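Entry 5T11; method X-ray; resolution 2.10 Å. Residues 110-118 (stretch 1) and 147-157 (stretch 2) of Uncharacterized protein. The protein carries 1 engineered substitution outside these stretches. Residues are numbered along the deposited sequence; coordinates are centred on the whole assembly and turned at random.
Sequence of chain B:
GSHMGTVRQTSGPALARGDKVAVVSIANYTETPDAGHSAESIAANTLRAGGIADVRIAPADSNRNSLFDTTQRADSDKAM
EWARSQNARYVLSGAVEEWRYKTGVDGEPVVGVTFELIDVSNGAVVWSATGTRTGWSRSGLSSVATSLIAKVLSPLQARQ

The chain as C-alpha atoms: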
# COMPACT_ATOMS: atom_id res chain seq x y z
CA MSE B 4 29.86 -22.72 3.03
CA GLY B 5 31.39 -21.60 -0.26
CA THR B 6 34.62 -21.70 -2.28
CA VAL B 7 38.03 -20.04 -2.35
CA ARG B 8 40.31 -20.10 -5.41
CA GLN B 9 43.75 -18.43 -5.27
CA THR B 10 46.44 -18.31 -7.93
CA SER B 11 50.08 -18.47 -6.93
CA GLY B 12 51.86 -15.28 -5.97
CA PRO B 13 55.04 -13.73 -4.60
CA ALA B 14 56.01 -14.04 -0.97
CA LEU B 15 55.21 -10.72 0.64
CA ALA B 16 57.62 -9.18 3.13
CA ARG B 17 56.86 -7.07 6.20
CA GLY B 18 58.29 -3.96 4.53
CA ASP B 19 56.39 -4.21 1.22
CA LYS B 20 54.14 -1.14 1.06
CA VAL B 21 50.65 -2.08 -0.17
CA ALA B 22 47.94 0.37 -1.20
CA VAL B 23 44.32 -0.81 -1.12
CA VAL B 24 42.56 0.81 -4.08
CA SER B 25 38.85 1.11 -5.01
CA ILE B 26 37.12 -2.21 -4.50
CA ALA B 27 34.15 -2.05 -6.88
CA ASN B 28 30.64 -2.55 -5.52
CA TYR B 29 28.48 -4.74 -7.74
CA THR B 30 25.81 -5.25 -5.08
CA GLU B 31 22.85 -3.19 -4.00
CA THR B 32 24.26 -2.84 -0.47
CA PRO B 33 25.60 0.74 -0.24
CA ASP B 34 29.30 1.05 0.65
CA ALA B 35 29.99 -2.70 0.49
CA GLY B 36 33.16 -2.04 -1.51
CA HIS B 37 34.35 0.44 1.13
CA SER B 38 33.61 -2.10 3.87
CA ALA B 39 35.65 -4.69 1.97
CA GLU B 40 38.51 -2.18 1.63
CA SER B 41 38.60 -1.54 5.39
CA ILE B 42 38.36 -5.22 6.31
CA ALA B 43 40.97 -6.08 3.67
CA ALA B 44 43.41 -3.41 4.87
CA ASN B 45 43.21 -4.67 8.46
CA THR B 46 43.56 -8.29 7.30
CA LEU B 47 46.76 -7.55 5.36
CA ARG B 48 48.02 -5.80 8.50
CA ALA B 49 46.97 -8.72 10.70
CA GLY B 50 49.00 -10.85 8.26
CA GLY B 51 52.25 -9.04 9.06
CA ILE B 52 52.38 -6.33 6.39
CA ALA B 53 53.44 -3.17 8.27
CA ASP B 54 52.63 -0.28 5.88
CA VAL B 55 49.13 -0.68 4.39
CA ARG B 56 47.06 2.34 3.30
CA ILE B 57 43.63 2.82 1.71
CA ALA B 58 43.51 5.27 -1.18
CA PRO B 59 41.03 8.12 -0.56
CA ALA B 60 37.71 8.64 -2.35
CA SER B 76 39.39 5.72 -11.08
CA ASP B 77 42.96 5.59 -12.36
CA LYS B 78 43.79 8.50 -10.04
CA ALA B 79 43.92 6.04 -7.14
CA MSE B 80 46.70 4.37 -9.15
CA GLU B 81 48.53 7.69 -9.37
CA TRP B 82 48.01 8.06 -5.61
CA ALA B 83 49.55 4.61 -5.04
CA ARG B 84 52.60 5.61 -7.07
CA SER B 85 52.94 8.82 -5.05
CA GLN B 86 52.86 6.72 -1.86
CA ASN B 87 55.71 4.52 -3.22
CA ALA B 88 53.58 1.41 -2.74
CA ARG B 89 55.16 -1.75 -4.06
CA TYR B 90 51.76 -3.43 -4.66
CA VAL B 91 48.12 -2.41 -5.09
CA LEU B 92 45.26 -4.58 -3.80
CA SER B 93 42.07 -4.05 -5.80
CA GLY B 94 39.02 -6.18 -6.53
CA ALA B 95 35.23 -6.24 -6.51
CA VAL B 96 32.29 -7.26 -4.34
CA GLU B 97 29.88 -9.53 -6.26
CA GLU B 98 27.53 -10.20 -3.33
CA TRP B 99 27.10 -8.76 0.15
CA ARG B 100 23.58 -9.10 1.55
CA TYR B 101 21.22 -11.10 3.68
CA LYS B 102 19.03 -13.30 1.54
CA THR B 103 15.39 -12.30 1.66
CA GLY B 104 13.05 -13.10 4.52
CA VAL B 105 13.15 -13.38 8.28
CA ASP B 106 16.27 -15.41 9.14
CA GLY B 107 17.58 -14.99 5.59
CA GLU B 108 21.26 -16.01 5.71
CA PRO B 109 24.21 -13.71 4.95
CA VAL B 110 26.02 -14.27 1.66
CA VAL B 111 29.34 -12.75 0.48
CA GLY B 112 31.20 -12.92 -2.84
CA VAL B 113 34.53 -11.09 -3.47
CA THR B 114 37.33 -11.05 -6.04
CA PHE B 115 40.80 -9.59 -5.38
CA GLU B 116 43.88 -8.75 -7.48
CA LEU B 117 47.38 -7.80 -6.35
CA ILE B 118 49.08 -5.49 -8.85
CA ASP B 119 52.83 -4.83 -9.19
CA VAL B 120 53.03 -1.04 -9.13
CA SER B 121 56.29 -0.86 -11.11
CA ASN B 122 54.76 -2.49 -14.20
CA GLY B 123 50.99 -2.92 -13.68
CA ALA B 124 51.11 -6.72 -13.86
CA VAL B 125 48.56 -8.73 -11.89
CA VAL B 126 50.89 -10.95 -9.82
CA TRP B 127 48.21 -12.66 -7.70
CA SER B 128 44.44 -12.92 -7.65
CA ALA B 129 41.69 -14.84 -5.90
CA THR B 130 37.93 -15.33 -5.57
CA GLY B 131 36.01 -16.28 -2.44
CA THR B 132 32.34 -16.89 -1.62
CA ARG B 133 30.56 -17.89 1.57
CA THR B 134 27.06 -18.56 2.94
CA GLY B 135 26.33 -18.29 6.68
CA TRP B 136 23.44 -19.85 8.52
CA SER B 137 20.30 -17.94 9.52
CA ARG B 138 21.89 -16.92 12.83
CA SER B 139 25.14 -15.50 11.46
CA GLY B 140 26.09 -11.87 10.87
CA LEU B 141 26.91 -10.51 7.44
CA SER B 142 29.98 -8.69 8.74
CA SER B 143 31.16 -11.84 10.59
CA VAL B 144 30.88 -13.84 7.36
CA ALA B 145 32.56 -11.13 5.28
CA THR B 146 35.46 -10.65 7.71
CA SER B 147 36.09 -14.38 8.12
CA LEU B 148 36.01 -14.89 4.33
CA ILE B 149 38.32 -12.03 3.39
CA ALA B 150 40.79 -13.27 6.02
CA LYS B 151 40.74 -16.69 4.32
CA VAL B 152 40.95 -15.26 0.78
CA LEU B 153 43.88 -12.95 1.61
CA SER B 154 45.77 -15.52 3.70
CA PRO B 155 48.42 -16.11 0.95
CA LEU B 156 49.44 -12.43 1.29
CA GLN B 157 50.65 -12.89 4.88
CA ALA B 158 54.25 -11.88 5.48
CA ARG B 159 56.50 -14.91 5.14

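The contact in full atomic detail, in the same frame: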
# COMPACT_ATOMS: atom_id res chain seq x y z
N VAL B 110 25.28 -13.72 2.79
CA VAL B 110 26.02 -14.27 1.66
C VAL B 110 27.02 -13.21 1.18
O VAL B 110 26.69 -12.03 1.07
CB VAL B 110 25.08 -14.71 0.51
CG1 VAL B 110 24.24 -15.92 0.92
CG2 VAL B 110 24.16 -13.58 0.14
N VAL B 111 28.25 -13.65 0.88
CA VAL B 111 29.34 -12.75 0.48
C VAL B 111 30.09 -13.36 -0.70
O VAL B 111 30.44 -14.54 -0.68
CB VAL B 111 30.32 -12.50 1.64
CG1 VAL B 111 31.49 -11.61 1.18
CG2 VAL B 111 29.60 -11.87 2.84
N GLY B 112 30.33 -12.54 -1.73
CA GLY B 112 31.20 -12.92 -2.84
C GLY B 112 32.17 -11.79 -3.16
O GLY B 112 31.73 -10.64 -3.26
N VAL B 113 33.48 -12.09 -3.27
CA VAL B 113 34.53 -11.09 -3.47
C VAL B 113 35.59 -11.64 -4.42
O VAL B 113 35.89 -12.84 -4.42
CB VAL B 113 35.21 -10.67 -2.15
CG1 VAL B 113 34.24 -9.95 -1.24
CG2 VAL B 113 35.82 -11.88 -1.44
N THR B 114 36.16 -10.75 -5.23
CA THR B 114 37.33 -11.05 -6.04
C THR B 114 38.41 -10.02 -5.71
O THR B 114 38.11 -8.85 -5.47
CB THR B 114 36.99 -11.02 -7.55
OG1 THR B 114 36.24 -9.83 -7.84
CG2 THR B 114 36.15 -12.24 -7.96
N PHE B 115 39.67 -10.46 -5.69
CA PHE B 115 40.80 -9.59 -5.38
C PHE B 115 41.91 -9.78 -6.40
O PHE B 115 42.09 -10.88 -6.94
CB PHE B 115 41.40 -9.87 -3.98
CG PHE B 115 40.55 -9.41 -2.83
CD1 PHE B 115 40.54 -8.07 -2.44
CD2 PHE B 115 39.79 -10.32 -2.10
CE1 PHE B 115 39.76 -7.64 -1.38
CE2 PHE B 115 39.00 -9.90 -1.03
CZ PHE B 115 38.99 -8.55 -0.67
N GLU B 116 42.67 -8.71 -6.66
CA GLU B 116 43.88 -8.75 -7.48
C GLU B 116 44.98 -7.98 -6.76
O GLU B 116 44.73 -6.92 -6.17
CB GLU B 116 43.68 -8.12 -8.88
CG GLU B 116 42.61 -8.74 -9.75
CD GLU B 116 41.24 -8.12 -9.50
OE1 GLU B 116 41.16 -6.90 -9.27
OE2 GLU B 116 40.24 -8.87 -9.54
N LEU B 117 46.20 -8.50 -6.82
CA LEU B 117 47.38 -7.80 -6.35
C LEU B 117 48.20 -7.37 -7.55
O LEU B 117 48.63 -8.22 -8.35
CB LEU B 117 48.21 -8.67 -5.41
CG LEU B 117 49.33 -7.91 -4.70
CD1 LEU B 117 48.72 -6.97 -3.65
CD2 LEU B 117 50.33 -8.86 -4.07
N ILE B 118 48.43 -6.06 -7.68
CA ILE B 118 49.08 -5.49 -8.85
C ILE B 118 50.48 -5.00 -8.47
O ILE B 118 50.65 -4.32 -7.45
CB ILE B 118 48.23 -4.36 -9.46
CG1 ILE B 118 46.91 -4.95 -9.99
CG2 ILE B 118 49.00 -3.65 -10.57
CD1 ILE B 118 45.74 -4.00 -9.92
N SER B 147 35.51 -13.04 8.14
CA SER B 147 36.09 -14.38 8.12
C SER B 147 36.52 -14.79 6.71
O SER B 147 37.58 -15.41 6.53
CB SER B 147 35.08 -15.38 8.70
OG SER B 147 35.62 -16.67 8.88
N LEU B 148 35.72 -14.45 5.69
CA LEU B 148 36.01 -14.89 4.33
C LEU B 148 37.20 -14.14 3.73
O LEU B 148 38.07 -14.74 3.09
CB LEU B 148 34.78 -14.72 3.44
CG LEU B 148 35.02 -14.96 1.94
CD1 LEU B 148 35.37 -16.43 1.68
CD2 LEU B 148 33.80 -14.53 1.08
N ILE B 149 37.22 -12.83 3.92
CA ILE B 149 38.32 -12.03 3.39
C ILE B 149 39.63 -12.44 4.05
O ILE B 149 40.68 -12.53 3.38
CB ILE B 149 38.02 -10.54 3.58
CG1 ILE B 149 36.93 -10.13 2.58
CG2 ILE B 149 39.29 -9.69 3.39
CD1 ILE B 149 36.14 -8.91 2.98
N ALA B 150 39.60 -12.75 5.35
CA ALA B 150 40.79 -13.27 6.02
C ALA B 150 41.28 -14.54 5.34
O ALA B 150 42.48 -14.70 5.09
CB ALA B 150 40.51 -13.53 7.50
N LYS B 151 40.36 -15.45 5.02
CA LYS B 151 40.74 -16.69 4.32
C LYS B 151 41.30 -16.37 2.93
O LYS B 151 42.38 -16.84 2.56
CB LYS B 151 39.52 -17.62 4.24
CG LYS B 151 39.76 -18.99 3.63
CD LYS B 151 40.67 -19.84 4.51
CE LYS B 151 40.84 -21.26 3.99
NZ LYS B 151 41.98 -21.94 4.66
N VAL B 152 40.57 -15.55 2.16
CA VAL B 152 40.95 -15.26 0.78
C VAL B 152 42.33 -14.61 0.71
O VAL B 152 43.13 -14.91 -0.19
CB VAL B 152 39.87 -14.37 0.12
CG1 VAL B 152 40.39 -13.79 -1.19
CG2 VAL B 152 38.58 -15.17 -0.11
N LEU B 153 42.62 -13.69 1.62
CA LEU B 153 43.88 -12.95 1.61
C LEU B 153 44.99 -13.63 2.40
O LEU B 153 46.09 -13.07 2.52
CB LEU B 153 43.66 -11.53 2.14
CG LEU B 153 42.69 -10.63 1.35
CD1 LEU B 153 42.66 -9.21 1.94
CD2 LEU B 153 43.05 -10.59 -0.14
N SER B 154 44.74 -14.83 2.93
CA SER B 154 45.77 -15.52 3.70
C SER B 154 47.08 -15.76 2.94
O SER B 154 48.13 -15.75 3.60
CB SER B 154 45.22 -16.85 4.24
OG SER B 154 45.04 -17.79 3.20
N PRO B 155 47.11 -15.97 1.62
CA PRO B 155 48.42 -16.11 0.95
C PRO B 155 49.24 -14.82 0.92
O PRO B 155 50.43 -14.89 0.58
CB PRO B 155 48.06 -16.58 -0.46
CG PRO B 155 46.64 -17.13 -0.35
CD PRO B 155 46.00 -16.27 0.69
N LEU B 156 48.67 -13.67 1.25
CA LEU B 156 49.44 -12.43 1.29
C LEU B 156 50.03 -12.13 2.67
O LEU B 156 50.56 -11.03 2.88
CB LEU B 156 48.58 -11.25 0.85
CG LEU B 156 47.90 -11.41 -0.52
CD1 LEU B 156 47.17 -10.12 -0.89
CD2 LEU B 156 48.90 -11.78 -1.59
N GLN B 157 49.97 -13.07 3.60
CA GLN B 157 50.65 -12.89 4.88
C GLN B 157 52.16 -12.77 4.67
O GLN B 157 52.73 -13.34 3.73
CB GLN B 157 50.32 -14.04 5.82
CG GLN B 157 48.87 -14.10 6.22
CD GLN B 157 48.50 -15.40 6.93
OE1 GLN B 157 49.35 -16.26 7.17
NE2 GLN B 157 47.21 -15.54 7.26

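The packing of strand 110-118 against helix 147-152 and the turn that follows it is a purely apolar contact, held by interlocking side chains with no hydrogen bond passing between the two stretches. It illustrates how the alternation of a β-strand presents one greasy face to a helix: Val111, Val113, Phe115 and Leu117 direct their CA-to-CB bonds toward the partner, whereas Thr114 and Glu116 point away. The axes run 30° from parallel and approach to 9.7 Å, a spacing that side chains must fill.

At the N-terminal end, Leu148 serves two valines, its CD2 lying 3.7 Å from Val111 CG1 and 4.2 Å from Val113 CG2. Phe115, which buries the largest area of any residue here, forms the centre. Leu153 CD2 sits over one face of its ring, 4.0 Å from the centroid and 19° off the normal, a CH-π contact; Ile149 CG1 meets the ring edge, 4.2 Å from Phe115 CZ. Val152 CG1 approaches Phe115 CD2 to 3.6 Å. Leu153 leaves its backbone sideways, yet its m,t rotamer brings the side-chain end nearer to the strand.

Beyond the helix, the 3-10 segment 154-156 extends the apolar row: Leu156 points toward the strand, and its CD2 lies 4.1 Å from Leu117 CD2.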